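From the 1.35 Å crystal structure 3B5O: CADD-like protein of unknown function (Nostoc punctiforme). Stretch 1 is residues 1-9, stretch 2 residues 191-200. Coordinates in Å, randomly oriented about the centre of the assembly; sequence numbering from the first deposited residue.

Stretch 1 (1-9) GMEFNHLTK
Stretch 2 191-200: LRTSVAAYIQ

How do the two backbones lie? Residues 2-9, phi/psi near -62/-43, form the first turns of a helix that continues later in the chain; Gly 1 precedes it, its O accepting from Asn 5 N at 2.9 Å. The second stretch is already helical at Leu 191, in a helix that begins earlier in the chain, phi/psi near -65/-43; Ala 197 (-69/-21) and Tyr 198 (-119/-35) lead to extended backbone at Ile 199 (-69/138) and Gln 200 (-100/145). The helix axes approach to 10.3 Å with their N-to-C directions 139° apart, closer to antiparallel than parallel. The register is set by two close pairs: Gly 1 CA lies 6.3 Å from Ala 196 CA, and Thr 8 CA lies 7.6 Å from Arg 192 CA.

What fills the gap between them? Phe 4, buried, with CB directed toward the second stretch and chi1 t (-173°), chi2 65°, supplies most of the apolar contact. Its CZ meets Val 195 CG1 at 3.6 Å (Val 195 chi1 t), and its CD2 meets Ala 196 CB at 3.7 Å. Ile 199, t at chi1 and chi2, sets CG2 over one ring face, 4.1 Å from the Phe 4 ring centroid and 21° off the normal, a CH-pi contact. At the ring edge, Phe 4 CE2 comes within 3.4 Å of Arg 192 O, which also accepts from Ala 196 N at 3.0 Å within its own helix.

Which polar groups join the stretches? Arg 192 leaves its backbone sideways, but its chain, t, t, p with chi4 76°, carries the guanidinium to Asn 5. Arg 192 NH1 donates to Asn 5 OD1 at 3.0 Å; the N-H...O angle of 128° makes this bond weak. Asn 5 is m (-71°), chi2 -17°.

How does Thr 8 fit beside that arginine? Its CB points toward the second stretch, and chi1 p (59°) places Thr 8 OG1 3.0 Å from Arg 192 CD, a short contact to the carbon next to NE, which the guanidinium polarises; it is not counted as a hydrogen bond.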

# COMPACT_ATOMS: atom_id res chain seq x y z
N GLY A 1 7.18 20.10 13.62
CA GLY A 1 8.47 20.58 14.22
C GLY A 1 9.43 19.44 14.50
O GLY A 1 9.18 18.31 14.09
N MSE A 2 10.53 19.74 15.20
CA MSE A 2 11.60 18.77 15.41
C MSE A 2 11.10 17.47 16.04
O MSE A 2 11.52 16.39 15.63
CB MSE A 2 12.74 19.35 16.28
CG MSE A 2 13.87 18.33 16.58
SE MSE A 2 15.29 18.94 17.78
CE MSE A 2 15.08 20.87 17.44
N GLU A 3 10.24 17.56 17.05
CA GLU A 3 9.86 16.37 17.80
C GLU A 3 9.02 15.44 16.91
O GLU A 3 9.23 14.23 16.92
CB GLU A 3 9.11 16.73 19.07
CG GLU A 3 9.98 17.46 20.10
N PHE A 4 8.11 16.01 16.13
CA PHE A 4 7.35 15.20 15.17
C PHE A 4 8.24 14.68 14.05
O PHE A 4 8.08 13.52 13.61
CB PHE A 4 6.14 15.98 14.63
CG PHE A 4 5.22 15.15 13.77
CD1 PHE A 4 4.52 14.09 14.30
CD2 PHE A 4 5.06 15.44 12.43
CE1 PHE A 4 3.66 13.32 13.49
CE2 PHE A 4 4.22 14.69 11.64
CZ PHE A 4 3.52 13.63 12.18
N ASN A 5 9.17 15.50 13.56
CA ASN A 5 10.12 15.04 12.57
C ASN A 5 10.92 13.84 13.08
O ASN A 5 11.18 12.89 12.33
CB ASN A 5 11.08 16.16 12.14
CG ASN A 5 10.41 17.23 11.32
OD1 ASN A 5 9.32 17.03 10.78
ND2 ASN A 5 11.07 18.38 11.20
N HIS A 6 11.32 13.88 14.35
CA HIS A 6 12.01 12.73 14.92
C HIS A 6 11.12 11.48 14.90
O HIS A 6 11.57 10.38 14.58
CB HIS A 6 12.47 12.98 16.38
CG HIS A 6 13.57 14.00 16.51
ND1 HIS A 6 14.48 14.26 15.51
CD2 HIS A 6 13.92 14.78 17.56
CE1 HIS A 6 15.33 15.19 15.92
NE2 HIS A 6 15.01 15.52 17.16
N LEU A 7 9.85 11.65 15.26
CA LEU A 7 8.91 10.53 15.28
C LEU A 7 8.73 9.92 13.89
O LEU A 7 8.81 8.71 13.73
CB LEU A 7 7.55 10.96 15.84
CG LEU A 7 6.48 9.87 15.86
CD1 LEU A 7 6.88 8.68 16.73
CD2 LEU A 7 5.14 10.45 16.31
N THR A 8 8.51 10.76 12.88
CA THR A 8 8.30 10.21 11.53
C THR A 8 9.57 9.54 10.97
O THR A 8 9.50 8.49 10.32
CB THR A 8 7.74 11.25 10.56
OG1 THR A 8 8.65 12.37 10.46
CG2 THR A 8 6.38 11.74 11.03
N LYS A 9 10.74 10.12 11.24
CA LYS A 9 11.98 9.46 10.85
C LYS A 9 12.09 8.11 11.51
O LYS A 9 12.44 7.12 10.87
CB LYS A 9 13.20 10.33 11.20
CG LYS A 9 14.54 9.72 10.79
CD LYS A 9 14.60 9.40 9.30
CE LYS A 9 16.02 9.16 8.85
N LEU A 191 2.28 15.33 3.49
CA LEU A 191 1.45 14.78 4.57
C LEU A 191 2.10 15.02 5.92
O LEU A 191 1.44 15.52 6.83
CB LEU A 191 1.15 13.29 4.35
CG LEU A 191 0.13 12.69 5.33
CD1 LEU A 191 -1.23 13.45 5.34
CD2 LEU A 191 -0.05 11.17 5.07
N ARG A 192 3.39 14.72 6.05
CA ARG A 192 4.09 14.95 7.31
C ARG A 192 4.00 16.41 7.74
O ARG A 192 3.68 16.68 8.88
CB ARG A 192 5.58 14.52 7.22
CG ARG A 192 6.43 14.98 8.42
CD ARG A 192 7.85 14.43 8.36
NE ARG A 192 8.56 14.82 7.15
CZ ARG A 192 9.08 16.03 6.92
NH1 ARG A 192 8.98 17.00 7.82
NH2 ARG A 192 9.70 16.26 5.76
N THR A 193 4.29 17.33 6.82
CA THR A 193 4.30 18.75 7.19
C THR A 193 2.90 19.24 7.55
O THR A 193 2.76 20.05 8.47
CB THR A 193 4.93 19.64 6.10
OG1 THR A 193 4.17 19.56 4.90
CG2 THR A 193 6.33 19.18 5.81
N SER A 194 1.87 18.71 6.88
CA SER A 194 0.51 19.12 7.23
C SER A 194 0.11 18.62 8.61
O SER A 194 -0.47 19.36 9.39
CB SER A 194 -0.50 18.71 6.15
OG SER A 194 -0.75 17.32 6.14
N VAL A 195 0.42 17.36 8.93
CA VAL A 195 0.07 16.82 10.23
C VAL A 195 0.83 17.55 11.35
O VAL A 195 0.28 17.79 12.42
CB VAL A 195 0.33 15.29 10.30
CG1 VAL A 195 0.18 14.78 11.73
CG2 VAL A 195 -0.62 14.54 9.35
N ALA A 196 2.08 17.91 11.05
CA ALA A 196 2.93 18.62 12.04
C ALA A 196 2.27 19.90 12.56
O ALA A 196 2.49 20.30 13.72
CB ALA A 196 4.28 18.94 11.42
N ALA A 197 1.47 20.53 11.72
CA ALA A 197 0.78 21.78 12.10
C ALA A 197 -0.32 21.62 13.16
O ALA A 197 -0.70 22.60 13.82
CB ALA A 197 0.21 22.44 10.86
N TYR A 198 -0.84 20.40 13.33
CA TYR A 198 -1.96 20.15 14.24
C TYR A 198 -1.68 19.19 15.38
O TYR A 198 -2.28 19.30 16.44
CB TYR A 198 -3.15 19.60 13.44
CG TYR A 198 -3.65 20.52 12.37
CD1 TYR A 198 -4.48 21.59 12.69
CD2 TYR A 198 -3.25 20.37 11.05
CE1 TYR A 198 -4.94 22.43 11.72
CE2 TYR A 198 -3.68 21.22 10.07
CZ TYR A 198 -4.52 22.26 10.41
OH TYR A 198 -4.98 23.10 9.43
N ILE A 199 -0.85 18.18 15.14
CA ILE A 199 -0.71 17.12 16.10
C ILE A 199 -0.00 17.64 17.35
O ILE A 199 0.95 18.44 17.27
CB ILE A 199 0.06 15.89 15.49
CG1 ILE A 199 -0.04 14.70 16.43
CG2 ILE A 199 1.50 16.25 15.17
CD1 ILE A 199 0.43 13.36 15.79
N GLN A 200 -0.51 17.21 18.50
CA GLN A 200 0.04 17.62 19.80
C GLN A 200 0.93 16.51 20.34
O GLN A 200 0.66 15.33 20.10
CB GLN A 200 -1.10 17.91 20.76
CG GLN A 200 -2.04 19.01 20.30
CD GLN A 200 -1.31 20.30 20.06
OE1 GLN A 200 -0.73 20.87 20.99
NE2 GLN A 200 -1.31 20.77 18.82